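Putative Type I topoisomerase (Deinococcus radiodurans, PDB 3M4A) probably relieves supercoiling by cutting and rejoining one strand of DNA without ATP, as type IB topoisomerases do, and is bound to DNA in this crystal. Local coordinates at residues Lys122-Met127 with Arg215-Thr220; Thr128-Val133 with Lys181-Arg186; Val167-Lys172 with Ala190-Leu195; Lys194-Asp197 with Trp202-Gln205. One frame throughout, in Å; residues are numbered along the deposited sequence.

Contact 1: residues Lys122-Met127 with Arg215-Thr220. With nucleotides of chain B.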
# COMPACT_ATOMS: atom_id res chain seq x y z
N LYS A 122 -14.33 -4.02 -7.38
CA LYS A 122 -13.74 -5.31 -6.95
C LYS A 122 -12.36 -5.53 -7.61
O LYS A 122 -11.37 -5.92 -6.94
CB LYS A 122 -14.69 -6.47 -7.26
CG LYS A 122 -14.08 -7.82 -6.90
CD LYS A 122 -15.09 -8.92 -6.69
CE LYS A 122 -14.41 -10.18 -6.15
NZ LYS A 122 -15.42 -11.18 -5.68
N VAL A 123 -12.27 -5.25 -8.90
CA VAL A 123 -10.98 -5.38 -9.60
C VAL A 123 -9.97 -4.39 -9.02
O VAL A 123 -8.80 -4.73 -8.80
CB VAL A 123 -11.10 -5.24 -11.13
CG1 VAL A 123 -9.76 -5.45 -11.80
CG2 VAL A 123 -12.08 -6.29 -11.67
N MET A 124 -10.41 -3.16 -8.74
CA MET A 124 -9.52 -2.17 -8.10
C MET A 124 -9.12 -2.55 -6.68
O MET A 124 -7.99 -2.29 -6.28
CB MET A 124 -10.12 -0.77 -8.17
CG MET A 124 -10.11 -0.28 -9.58
SD MET A 124 -10.66 1.42 -9.84
CE MET A 124 -12.34 1.36 -9.27
N ALA A 125 -10.03 -3.16 -5.93
CA ALA A 125 -9.68 -3.68 -4.60
C ALA A 125 -8.61 -4.78 -4.71
O ALA A 125 -7.69 -4.84 -3.86
CB ALA A 125 -10.94 -4.20 -3.88
N LEU A 126 -8.73 -5.65 -5.71
CA LEU A 126 -7.73 -6.71 -5.94
C LEU A 126 -6.37 -6.09 -6.28
O LEU A 126 -5.31 -6.49 -5.77
CB LEU A 126 -8.19 -7.63 -7.08
CG LEU A 126 -9.39 -8.54 -6.80
CD1 LEU A 126 -9.96 -9.12 -8.09
CD2 LEU A 126 -8.93 -9.68 -5.87
N MET A 127 -6.40 -5.07 -7.13
CA MET A 127 -5.17 -4.36 -7.50
C MET A 127 -4.53 -3.65 -6.32
O MET A 127 -3.31 -3.67 -6.18
CB MET A 127 -5.45 -3.37 -8.65
CG MET A 127 -5.81 -4.05 -9.95
SD MET A 127 -6.51 -2.90 -11.16
CE MET A 127 -5.00 -2.34 -11.94
N ARG A 215 -14.03 -3.94 -20.13
CA ARG A 215 -13.01 -2.91 -20.33
C ARG A 215 -11.86 -3.08 -19.34
O ARG A 215 -11.98 -3.81 -18.36
CB ARG A 215 -13.61 -1.51 -20.18
CG ARG A 215 -14.20 -1.21 -18.80
CD ARG A 215 -14.76 0.21 -18.69
NE ARG A 215 -15.26 0.49 -17.35
CZ ARG A 215 -14.49 0.81 -16.30
NH1 ARG A 215 -13.17 0.89 -16.44
NH2 ARG A 215 -15.04 1.03 -15.12
N ARG A 216 -10.75 -2.39 -19.60
CA ARG A 216 -9.60 -2.40 -18.70
C ARG A 216 -9.77 -1.43 -17.54
O ARG A 216 -10.44 -0.41 -17.66
CB ARG A 216 -8.34 -1.98 -19.45
CG ARG A 216 -7.76 -3.00 -20.37
CD ARG A 216 -6.54 -2.43 -21.06
NE ARG A 216 -5.55 -2.01 -20.08
CZ ARG A 216 -4.57 -1.13 -20.30
NH1 ARG A 216 -4.39 -0.58 -21.50
NH2 ARG A 216 -3.76 -0.82 -19.31
N ILE A 217 -9.12 -1.74 -16.43
CA ILE A 217 -8.86 -0.75 -15.39
C ILE A 217 -7.50 -0.11 -15.69
O ILE A 217 -6.46 -0.79 -15.66
CB ILE A 217 -8.81 -1.36 -13.98
CG1 ILE A 217 -10.12 -2.09 -13.65
CG2 ILE A 217 -8.48 -0.28 -12.95
CD1 ILE A 217 -11.37 -1.20 -13.65
N HIS A 218 -7.51 1.18 -15.99
CA HIS A 218 -6.29 1.94 -16.26
C HIS A 218 -5.79 2.64 -15.00
O HIS A 218 -6.52 2.77 -14.02
CB HIS A 218 -6.56 2.99 -17.35
CG HIS A 218 -7.01 2.42 -18.66
ND1 HIS A 218 -6.15 2.18 -19.70
CD2 HIS A 218 -8.24 2.05 -19.10
CE1 HIS A 218 -6.83 1.69 -20.73
NE2 HIS A 218 -8.10 1.60 -20.39
N SER A 219 -4.56 3.12 -15.05
CA SER A 219 -3.94 3.81 -13.91
C SER A 219 -4.77 4.98 -13.36
O SER A 219 -4.89 5.14 -12.15
CB SER A 219 -2.52 4.27 -14.26
OG SER A 219 -2.52 5.23 -15.31
N THR A 220 -5.34 5.81 -14.22
CA THR A 220 -6.11 6.97 -13.74
C THR A 220 -7.28 6.56 -12.84
O THR A 220 -7.47 7.13 -11.77
CB THR A 220 -6.62 7.82 -14.90
OG1 THR A 220 -5.51 8.21 -15.71
CG2 THR A 220 -7.35 9.09 -14.37
P DG B 9 -14.38 -14.05 -3.23
OP1 DG B 9 -14.14 -13.20 -4.43
OP2 DG B 9 -13.82 -15.41 -3.17
O5' DG B 9 -13.90 -13.29 -1.90
C5' DG B 9 -14.29 -11.97 -1.65
C4' DG B 9 -14.22 -11.66 -0.16
O4' DG B 9 -15.17 -12.44 0.62
C3' DG B 9 -12.89 -12.01 0.48
O3' DG B 9 -12.57 -10.99 1.41
C2' DG B 9 -13.08 -13.42 1.06
C1' DG B 9 -14.51 -13.35 1.54
N9 DG B 9 -15.33 -14.54 1.44
C8 DG B 9 -15.39 -15.40 0.38
N7 DG B 9 -16.28 -16.35 0.49
C5 DG B 9 -16.86 -16.09 1.71
C6 DG B 9 -17.89 -16.78 2.39
O6 DG B 9 -18.54 -17.77 2.03
N1 DG B 9 -18.17 -16.18 3.60
C2 DG B 9 -17.54 -15.07 4.11
N2 DG B 9 -17.94 -14.62 5.31
N3 DG B 9 -16.60 -14.41 3.48
C4 DG B 9 -16.29 -15.00 2.31

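Contact 2: residues Thr128-Val133 with Lys181-Arg186. With ACY (acetic acid), chain D; nucleotides of chain B.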
# COMPACT_ATOMS: atom_id res chain seq x y z
N THR A 128 -5.36 -3.08 -5.44
CA THR A 128 -4.89 -2.39 -4.24
C THR A 128 -4.27 -3.40 -3.29
O THR A 128 -3.24 -3.14 -2.68
CB THR A 128 -6.01 -1.61 -3.55
OG1 THR A 128 -6.52 -0.63 -4.46
CG2 THR A 128 -5.46 -0.88 -2.33
N ARG A 129 -4.89 -4.57 -3.16
CA ARG A 129 -4.27 -5.63 -2.36
C ARG A 129 -2.90 -6.00 -2.92
O ARG A 129 -1.95 -6.19 -2.18
CB ARG A 129 -5.17 -6.87 -2.22
CG ARG A 129 -4.55 -7.95 -1.33
CD ARG A 129 -5.56 -9.02 -1.01
NE ARG A 129 -6.56 -8.49 -0.09
CZ ARG A 129 -7.61 -9.17 0.36
NH1 ARG A 129 -7.77 -10.45 0.06
NH2 ARG A 129 -8.46 -8.58 1.18
N LEU A 130 -2.79 -6.12 -4.23
CA LEU A 130 -1.47 -6.42 -4.84
C LEU A 130 -0.40 -5.33 -4.59
O LEU A 130 0.75 -5.65 -4.34
CB LEU A 130 -1.63 -6.68 -6.33
CG LEU A 130 -2.33 -8.01 -6.65
CD1 LEU A 130 -2.79 -8.07 -8.10
CD2 LEU A 130 -1.37 -9.17 -6.31
N LEU A 131 -0.80 -4.06 -4.62
CA LEU A 131 0.11 -2.96 -4.25
C LEU A 131 0.60 -3.12 -2.82
O LEU A 131 1.78 -2.93 -2.51
CB LEU A 131 -0.58 -1.60 -4.39
CG LEU A 131 -1.00 -1.09 -5.75
CD1 LEU A 131 -1.87 0.18 -5.65
CD2 LEU A 131 0.21 -0.87 -6.66
N HIS A 132 -0.33 -3.48 -1.93
CA HIS A 132 -0.05 -3.60 -0.52
C HIS A 132 0.87 -4.78 -0.22
O HIS A 132 1.89 -4.61 0.45
CB HIS A 132 -1.37 -3.75 0.23
CG HIS A 132 -1.24 -3.87 1.72
ND1 HIS A 132 -2.22 -4.46 2.49
CD2 HIS A 132 -0.27 -3.47 2.59
CE1 HIS A 132 -1.86 -4.42 3.76
NE2 HIS A 132 -0.68 -3.82 3.85
N VAL A 133 0.50 -5.97 -0.68
CA VAL A 133 1.19 -7.19 -0.27
C VAL A 133 2.38 -7.54 -1.17
O VAL A 133 3.24 -8.34 -0.77
CB VAL A 133 0.23 -8.42 -0.13
CG1 VAL A 133 -1.00 -8.05 0.73
CG2 VAL A 133 -0.20 -8.96 -1.48
N LYS A 181 7.34 -11.40 -8.51
CA LYS A 181 6.52 -11.15 -7.34
C LYS A 181 5.61 -12.34 -7.15
O LYS A 181 5.33 -13.04 -8.08
CB LYS A 181 5.68 -9.90 -7.57
CG LYS A 181 6.55 -8.68 -7.83
CD LYS A 181 5.77 -7.41 -7.85
CE LYS A 181 6.69 -6.21 -7.96
NZ LYS A 181 7.46 -5.90 -6.70
N ALA A 182 5.18 -12.55 -5.91
CA ALA A 182 4.32 -13.71 -5.62
C ALA A 182 3.44 -13.41 -4.44
O ALA A 182 3.81 -12.66 -3.55
CB ALA A 182 5.16 -14.95 -5.35
N THR A 183 2.27 -14.05 -4.43
CA THR A 183 1.30 -13.87 -3.34
C THR A 183 0.76 -15.24 -2.92
O THR A 183 0.83 -16.18 -3.69
CB THR A 183 0.10 -12.96 -3.74
OG1 THR A 183 -0.65 -13.54 -4.81
CG2 THR A 183 0.60 -11.55 -4.15
N SER A 184 0.23 -15.31 -1.70
CA SER A 184 -0.30 -16.55 -1.13
C SER A 184 -1.77 -16.46 -0.74
O SER A 184 -2.35 -17.47 -0.29
CB SER A 184 0.56 -16.99 0.07
OG SER A 184 0.61 -15.98 1.08
N ASP A 185 -2.37 -15.28 -0.89
CA ASP A 185 -3.74 -15.03 -0.47
C ASP A 185 -4.74 -15.81 -1.33
O ASP A 185 -4.67 -15.80 -2.56
CB ASP A 185 -4.05 -13.54 -0.58
CG ASP A 185 -5.48 -13.20 -0.17
OD1 ASP A 185 -5.83 -13.44 1.00
OD2 ASP A 185 -6.23 -12.70 -1.03
N ARG A 186 -5.67 -16.50 -0.66
CA ARG A 186 -6.69 -17.30 -1.32
C ARG A 186 -7.56 -16.49 -2.27
O ARG A 186 -7.90 -16.95 -3.37
CB ARG A 186 -7.63 -17.94 -0.27
CG ARG A 186 -7.02 -19.00 0.58
CD ARG A 186 -8.07 -19.47 1.61
NE ARG A 186 -8.32 -18.52 2.71
CZ ARG A 186 -9.27 -18.66 3.63
NH1 ARG A 186 -10.10 -19.69 3.60
NH2 ARG A 186 -9.41 -17.77 4.60
C ACY D . -5.43 -5.14 1.03
O ACY D . -6.47 -5.80 0.77
OXT ACY D . -4.38 -5.68 1.45
CH3 ACY D . -5.47 -3.66 0.85
P DC B 10 -11.14 -10.99 2.12
OP1 DC B 10 -10.86 -9.63 2.57
OP2 DC B 10 -10.11 -11.68 1.31
O5' DC B 10 -11.35 -11.88 3.43
C5' DC B 10 -12.26 -11.42 4.44
C4' DC B 10 -12.47 -12.51 5.46
O4' DC B 10 -13.19 -13.63 4.85
C3' DC B 10 -11.19 -13.11 6.05
O3' DC B 10 -11.37 -13.39 7.42
C2' DC B 10 -11.03 -14.41 5.30
C1' DC B 10 -12.49 -14.82 5.22
N1 DC B 10 -12.81 -15.86 4.23
C2 DC B 10 -13.94 -16.65 4.48
O2 DC B 10 -14.62 -16.45 5.51
N3 DC B 10 -14.25 -17.62 3.60
C4 DC B 10 -13.50 -17.83 2.52
N4 DC B 10 -13.87 -18.80 1.69
C5 DC B 10 -12.35 -17.03 2.25
C6 DC B 10 -12.05 -16.07 3.13
P DG B 11 -10.47 -12.71 8.53
OP1 DG B 11 -10.80 -11.27 8.50
OP2 DG B 11 -9.11 -13.27 8.40
O5' DG B 11 -11.14 -13.33 9.85
C5' DG B 11 -12.47 -13.05 10.21
C4' DG B 11 -13.10 -14.25 10.88
O4' DG B 11 -13.43 -15.28 9.91
C3' DG B 11 -12.20 -14.93 11.92
O3' DG B 11 -13.00 -15.27 13.04
C2' DG B 11 -11.63 -16.13 11.16
C1' DG B 11 -12.78 -16.52 10.25
N9 DG B 11 -12.43 -17.19 8.99
C8 DG B 11 -11.41 -16.87 8.16
N7 DG B 11 -11.35 -17.61 7.10
C5 DG B 11 -12.43 -18.47 7.23
C6 DG B 11 -12.87 -19.50 6.38
O6 DG B 11 -12.37 -19.88 5.31
N1 DG B 11 -13.99 -20.15 6.87
C2 DG B 11 -14.61 -19.82 8.06
N2 DG B 11 -15.69 -20.56 8.37
N3 DG B 11 -14.21 -18.86 8.89
C4 DG B 11 -13.11 -18.21 8.40
O HOH W 1 4.45 -10.73 -1.63

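Contact 3: residues Val167-Lys172 with Ala190-Leu195. With nucleotides of chain B.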
# COMPACT_ATOMS: atom_id res chain seq x y z
N VAL A 167 0.19 -17.15 -6.55
CA VAL A 167 0.12 -16.36 -7.80
C VAL A 167 1.53 -15.84 -8.03
O VAL A 167 2.10 -15.22 -7.15
CB VAL A 167 -0.86 -15.19 -7.71
CG1 VAL A 167 -0.86 -14.37 -9.00
CG2 VAL A 167 -2.29 -15.67 -7.42
N THR A 168 2.09 -16.09 -9.21
CA THR A 168 3.45 -15.64 -9.52
C THR A 168 3.40 -14.70 -10.71
O THR A 168 2.77 -14.99 -11.70
CB THR A 168 4.39 -16.83 -9.85
OG1 THR A 168 4.52 -17.68 -8.70
CG2 THR A 168 5.77 -16.35 -10.27
N PHE A 169 4.09 -13.57 -10.59
CA PHE A 169 4.21 -12.60 -11.67
C PHE A 169 5.65 -12.57 -12.14
O PHE A 169 6.56 -12.55 -11.32
CB PHE A 169 3.86 -11.21 -11.14
CG PHE A 169 2.46 -11.09 -10.63
CD1 PHE A 169 1.43 -10.69 -11.48
CD2 PHE A 169 2.16 -11.35 -9.30
CE1 PHE A 169 0.13 -10.56 -11.00
CE2 PHE A 169 0.86 -11.22 -8.83
CZ PHE A 169 -0.15 -10.82 -9.68
N ARG A 170 5.87 -12.53 -13.46
CA ARG A 170 7.21 -12.41 -14.04
C ARG A 170 7.07 -11.43 -15.21
O ARG A 170 6.34 -11.70 -16.14
CB ARG A 170 7.71 -13.77 -14.53
CG ARG A 170 7.95 -14.79 -13.43
CD ARG A 170 8.72 -16.06 -13.90
NE ARG A 170 8.70 -17.07 -12.84
CZ ARG A 170 9.62 -17.25 -11.89
NH1 ARG A 170 10.73 -16.53 -11.85
NH2 ARG A 170 9.43 -18.19 -10.97
N PHE A 171 7.71 -10.27 -15.11
CA PHE A 171 7.55 -9.23 -16.12
C PHE A 171 8.75 -8.30 -16.16
O PHE A 171 9.50 -8.20 -15.19
CB PHE A 171 6.26 -8.43 -15.90
CG PHE A 171 6.21 -7.69 -14.60
CD1 PHE A 171 6.53 -6.33 -14.54
CD2 PHE A 171 5.81 -8.32 -13.43
CE1 PHE A 171 6.49 -5.64 -13.34
CE2 PHE A 171 5.77 -7.65 -12.23
CZ PHE A 171 6.10 -6.30 -12.18
N LYS A 172 8.92 -7.62 -17.29
CA LYS A 172 9.92 -6.55 -17.42
C LYS A 172 9.36 -5.30 -16.77
O LYS A 172 8.38 -4.73 -17.25
CB LYS A 172 10.24 -6.28 -18.90
CG LYS A 172 11.30 -5.20 -19.11
CD LYS A 172 11.61 -4.92 -20.58
CE LYS A 172 12.05 -6.17 -21.33
NZ LYS A 172 13.04 -5.90 -22.41
N ALA A 190 -8.03 -17.03 -6.33
CA ALA A 190 -9.34 -17.37 -6.92
C ALA A 190 -9.78 -16.34 -7.98
O ALA A 190 -10.27 -16.70 -9.06
CB ALA A 190 -10.38 -17.46 -5.83
N ASN A 191 -9.58 -15.07 -7.67
CA ASN A 191 -10.01 -14.01 -8.57
C ASN A 191 -9.04 -13.80 -9.73
O ASN A 191 -9.46 -13.40 -10.81
CB ASN A 191 -10.26 -12.73 -7.82
CG ASN A 191 -11.58 -12.77 -7.09
OD1 ASN A 191 -12.65 -12.60 -7.70
ND2 ASN A 191 -11.53 -13.00 -5.78
N MET A 192 -7.76 -14.11 -9.53
CA MET A 192 -6.81 -14.07 -10.64
C MET A 192 -7.22 -15.11 -11.70
O MET A 192 -7.14 -14.86 -12.91
CB MET A 192 -5.38 -14.32 -10.16
CG MET A 192 -4.32 -14.08 -11.20
SD MET A 192 -4.36 -12.41 -11.85
CE MET A 192 -3.63 -11.50 -10.50
N GLN A 193 -7.68 -16.28 -11.25
CA GLN A 193 -8.18 -17.30 -12.18
C GLN A 193 -9.34 -16.75 -13.01
O GLN A 193 -9.41 -16.96 -14.21
CB GLN A 193 -8.60 -18.57 -11.45
CG GLN A 193 -7.46 -19.34 -10.81
CD GLN A 193 -6.77 -20.37 -11.72
OE1 GLN A 193 -6.88 -20.34 -12.95
NE2 GLN A 193 -6.03 -21.29 -11.09
N LYS A 194 -10.27 -16.06 -12.35
CA LYS A 194 -11.41 -15.43 -13.03
C LYS A 194 -10.97 -14.36 -14.03
O LYS A 194 -11.52 -14.28 -15.13
CB LYS A 194 -12.37 -14.80 -12.01
CG LYS A 194 -13.03 -15.76 -11.04
CD LYS A 194 -13.89 -14.96 -10.02
CE LYS A 194 -14.03 -15.69 -8.70
NZ LYS A 194 -14.53 -14.77 -7.62
N LEU A 195 -10.00 -13.53 -13.66
CA LEU A 195 -9.46 -12.55 -14.61
C LEU A 195 -8.85 -13.22 -15.85
O LEU A 195 -9.06 -12.78 -16.97
CB LEU A 195 -8.43 -11.62 -13.93
CG LEU A 195 -8.99 -10.58 -12.96
CD1 LEU A 195 -7.88 -9.97 -12.11
CD2 LEU A 195 -9.71 -9.47 -13.71
P DG B 9 -14.38 -14.05 -3.23
OP1 DG B 9 -14.14 -13.20 -4.43
OP2 DG B 9 -13.82 -15.41 -3.17
O5' DG B 9 -13.90 -13.29 -1.90
C5' DG B 9 -14.29 -11.97 -1.65
C4' DG B 9 -14.22 -11.66 -0.16
O4' DG B 9 -15.17 -12.44 0.62
C3' DG B 9 -12.89 -12.01 0.48
O3' DG B 9 -12.57 -10.99 1.41
C2' DG B 9 -13.08 -13.42 1.06
C1' DG B 9 -14.51 -13.35 1.54
N9 DG B 9 -15.33 -14.54 1.44
C8 DG B 9 -15.39 -15.40 0.38
N7 DG B 9 -16.28 -16.35 0.49
C5 DG B 9 -16.86 -16.09 1.71
C6 DG B 9 -17.89 -16.78 2.39
O6 DG B 9 -18.54 -17.77 2.03
N1 DG B 9 -18.17 -16.18 3.60
C2 DG B 9 -17.54 -15.07 4.11
N2 DG B 9 -17.94 -14.62 5.31
N3 DG B 9 -16.60 -14.41 3.48
C4 DG B 9 -16.29 -15.00 2.31

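Contact 4: residues Lys194-Asp197 with Trp202-Gln205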
# COMPACT_ATOMS: atom_id res chain seq x y z
N LYS A 194 -10.27 -16.06 -12.35
CA LYS A 194 -11.41 -15.43 -13.03
C LYS A 194 -10.97 -14.36 -14.03
O LYS A 194 -11.52 -14.28 -15.13
CB LYS A 194 -12.37 -14.80 -12.01
CG LYS A 194 -13.03 -15.76 -11.04
CD LYS A 194 -13.89 -14.96 -10.02
CE LYS A 194 -14.03 -15.69 -8.70
NZ LYS A 194 -14.53 -14.77 -7.62
N LEU A 195 -10.00 -13.53 -13.66
CA LEU A 195 -9.46 -12.55 -14.61
C LEU A 195 -8.85 -13.22 -15.85
O LEU A 195 -9.06 -12.78 -16.97
CB LEU A 195 -8.43 -11.62 -13.93
CG LEU A 195 -8.99 -10.58 -12.96
CD1 LEU A 195 -7.88 -9.97 -12.11
CD2 LEU A 195 -9.71 -9.47 -13.71
N LEU A 196 -8.10 -14.28 -15.62
CA LEU A 196 -7.47 -15.03 -16.72
C LEU A 196 -8.48 -15.76 -17.63
O LEU A 196 -8.15 -16.09 -18.76
CB LEU A 196 -6.44 -16.02 -16.16
CG LEU A 196 -5.18 -15.33 -15.66
CD1 LEU A 196 -4.42 -16.17 -14.63
CD2 LEU A 196 -4.29 -14.96 -16.86
N ASP A 197 -9.71 -15.97 -17.16
CA ASP A 197 -10.76 -16.53 -18.01
C ASP A 197 -11.30 -15.55 -19.05
O ASP A 197 -11.93 -15.98 -20.03
CB ASP A 197 -11.92 -17.06 -17.17
CG ASP A 197 -11.60 -18.38 -16.47
OD1 ASP A 197 -10.61 -19.05 -16.83
OD2 ASP A 197 -12.38 -18.74 -15.56
N TRP A 202 -4.84 -8.27 -21.97
CA TRP A 202 -4.63 -7.49 -20.75
C TRP A 202 -5.16 -8.24 -19.53
O TRP A 202 -6.11 -9.01 -19.63
CB TRP A 202 -5.32 -6.13 -20.86
CG TRP A 202 -4.81 -5.33 -22.00
CD1 TRP A 202 -5.44 -5.10 -23.20
CD2 TRP A 202 -3.55 -4.67 -22.07
NE1 TRP A 202 -4.65 -4.33 -24.01
CE2 TRP A 202 -3.48 -4.04 -23.34
CE3 TRP A 202 -2.47 -4.52 -21.19
CZ2 TRP A 202 -2.38 -3.30 -23.75
CZ3 TRP A 202 -1.37 -3.79 -21.60
CH2 TRP A 202 -1.34 -3.18 -22.87
N LEU A 203 -4.53 -8.00 -18.38
CA LEU A 203 -4.86 -8.76 -17.18
C LEU A 203 -6.03 -8.15 -16.40
O LEU A 203 -6.99 -8.85 -16.06
CB LEU A 203 -3.63 -8.88 -16.29
CG LEU A 203 -3.79 -9.77 -15.05
CD1 LEU A 203 -4.37 -11.16 -15.38
CD2 LEU A 203 -2.44 -9.90 -14.34
N PHE A 204 -5.94 -6.85 -16.09
CA PHE A 204 -6.90 -6.22 -15.18
C PHE A 204 -8.02 -5.59 -15.98
O PHE A 204 -7.87 -4.50 -16.55
CB PHE A 204 -6.22 -5.23 -14.21
CG PHE A 204 -5.28 -5.92 -13.27
CD1 PHE A 204 -3.92 -5.81 -13.42
CD2 PHE A 204 -5.79 -6.76 -12.27
CE1 PHE A 204 -3.06 -6.49 -12.58
CE2 PHE A 204 -4.95 -7.43 -11.41
CZ PHE A 204 -3.59 -7.31 -11.57
N GLN A 205 -9.11 -6.34 -16.06
CA GLN A 205 -10.31 -5.94 -16.76
C GLN A 205 -11.52 -6.10 -15.86
O GLN A 205 -11.52 -6.92 -14.95
CB GLN A 205 -10.50 -6.82 -17.99
CG GLN A 205 -9.37 -6.75 -19.01
CD GLN A 205 -9.64 -7.62 -20.22
OE1 GLN A 205 -10.10 -7.13 -21.25
NE2 GLN A 205 -9.38 -8.91 -20.09
O HOH W 2 -8.41 -10.26 -17.80

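Contact 1: residues Lys122-Met127 with Arg215-Thr220
I217 presses its branched side chain against V123, M124 and M127 of helix 120-134, and these apolar touches make up the whole contact between the two segments. Its branches divide the work. CG1 of I217 lies 3.9 Å from CG1 of V123, the two side chains slanting across each other. CG2 of I217 instead fits between two methionines. CG2 of I217 is 3.7 Å from both CG of M124, whose chain crosses it at about a right angle, and SD of M127. A first torsion of -58° sets the two branches of I217 on different sides, CG1 beside the backbone N and CG2 beside the carbonyl carbon. The unbranched methionines suit this place because they can bend at chi3 around so rigid a neighbour. Cutting the isoleucine back to an alanine would probably open a gap beside the M127 sulfur and take the CG1 contact from V123.

In the catalytic core of this type IB enzyme, I217 lies on the short link between strand 214-216 and helix 219-230, and H218 takes the N-cap position of that helix.

The side-chain polar interactions involve other residues. The extended chain of K122 carries NZ to OP1 of DG9 of chain B, 2.7 Å away, and NZ also bonds the carbonyls of L113 and A115. CE1 of H218 lies over one face of the R216 guanidinium, toward its rim, and that group forms a salt bridge with D141.

Contact 2: residues Thr128-Val133 with Lys181-Arg186
The R129 guanidinium is used at its edge, with D185, an acetic acid molecule, probably from the crystallisation liquor, and the phosphate of DC10 of chain B all near its plane. The carboxylate of D185 stands almost upright to it, the planes 83° apart. NH1 of R129 meets OD2 of D185 from 40° out of the carboxylate plane, in a salt bridge of 2.9 Å. NH1 and NH2 of R129 also grasp OP2 and OP1 of DC10 as a fork, while NE makes a nearly straight bond (174°) of 2.8 Å to O of the acetic acid. The H132 ring is likewise met in its plane, ND1 lying 2.7 Å from OXT of the acetic acid. R186 has C5 of DC10 over one guanidinium face, toward its rim, and reads the edge of the guanine of DG11 of chain B, NH1 bonding O6 and NH2 bonding N7.

Apolar packing closes the other end. CG2 of T183 sits 3.8 Å from CD2 of L130, and CG2 of V133 touches the same T183 methyl. A water joins V133 O to A182 O.

Arginine suits this place because its N-H groups fan out in one plane. D185, which also caps L188 N, is likely to fix the rotation of the R129 guanidinium, so that its fork stays turned to the DNA phosphate.

Contact 3: residues Val167-Lys172 with Ala190-Leu195
V167 and M192 mark the nearest approach of strand 166-172 to helix 186-196, their CA atoms 7.8 Å apart. M192 is modelled in two conformers, and in the one described here it makes all the touches to the strand; the reach to F169 is less certain for the other. CG stands anti to its backbone N (chi1 -171°), and bends further out carry the chain over to the aromatic residue. CE of M192 thus reaches CZ of F169 at 3.6 Å, approaching the ring obliquely, while CG of M192 rests 4.1 Å from CG1 of V167. A long, pliable methionine suits such a span between a compact valine and a broad ring.

N191 serves the DNA instead. ND2 of N191 makes a nearly straight bond (173°) of 2.9 Å to OP1 of DG9 of chain B. NZ of K194, one helical turn on, bonds OD1 of N191 from 51° above the carbonyl plane. A leucine in place of N191 would probably cost OP1 this donor and leave the K194 ammonium without the acceptor that steadies it.

Strand 166-172 runs between strands 160-163 and 178-183 in an antiparallel sheet. M192 also packs on V162 of the first, and F169 touches L130 of helix 120-134, so the sheet lies against both helices.

Contact 4: residues Lys194-Asp197 with Trp202-Gln205
L195, L203 and Q205 all grip one water. It lies 2.7 Å from L195 O and the same distance from L203 O, and it accepts a bond of 2.8 Å from NE2 of Q205. Glutamine suits this spot because its amide offers both kinds of polar atom: NE2 also bonds P199 O, and OE1 takes a bond from R214.

Beside the water the contact is apolar. L195 spreads its two methyls over the returning chain. CD1 of L195 lies 3.8 Å from CD2 of F204, coming to the ring obliquely. CD2 of L195 presses on the backbone, 3.4 Å from Q205 O, a buried carbonyl oxygen that has no partner anywhere in the model. L203, with CG anti to its backbone N (chi1 -174°), reaches back toward the helix, where its CD1 meets CD2 of L196 at 4.1 Å. CG of L203 also sits over the centre of one face of the F204 ring, 4.1 Å above its plane. The F204 side chain also touches M127 and L130 of helix 120-134.

This is a short helix-to-strand connection folded back on itself: the end of helix 186-196 packs against the segment leading into strand 205-207, which pairs antiparallel with strand 214-216, and the water bridges the two backbones.

In the fold
All four contacts lie in the catalytic core. Contacts 1 and 2 follow each other along helix 120-134, their centres about 14 Å apart. Contacts 3 and 4 share K194 and L195 on helix 186-196, with centres about 8 Å apart. Contacts 2 and 3 use neighbouring strands of one sheet, 178-183 and 166-172, and their segments alternate along the chain. Contact 1 encloses the other three in sequence. F204 joins the groups: its O is probably bonded to I217 N, and its side chain packs on both helices, at L130 and L195. The same helices present K122 and N191 to the phosphate of DG9 and R129 to that of DC10, the next in the same DNA strand.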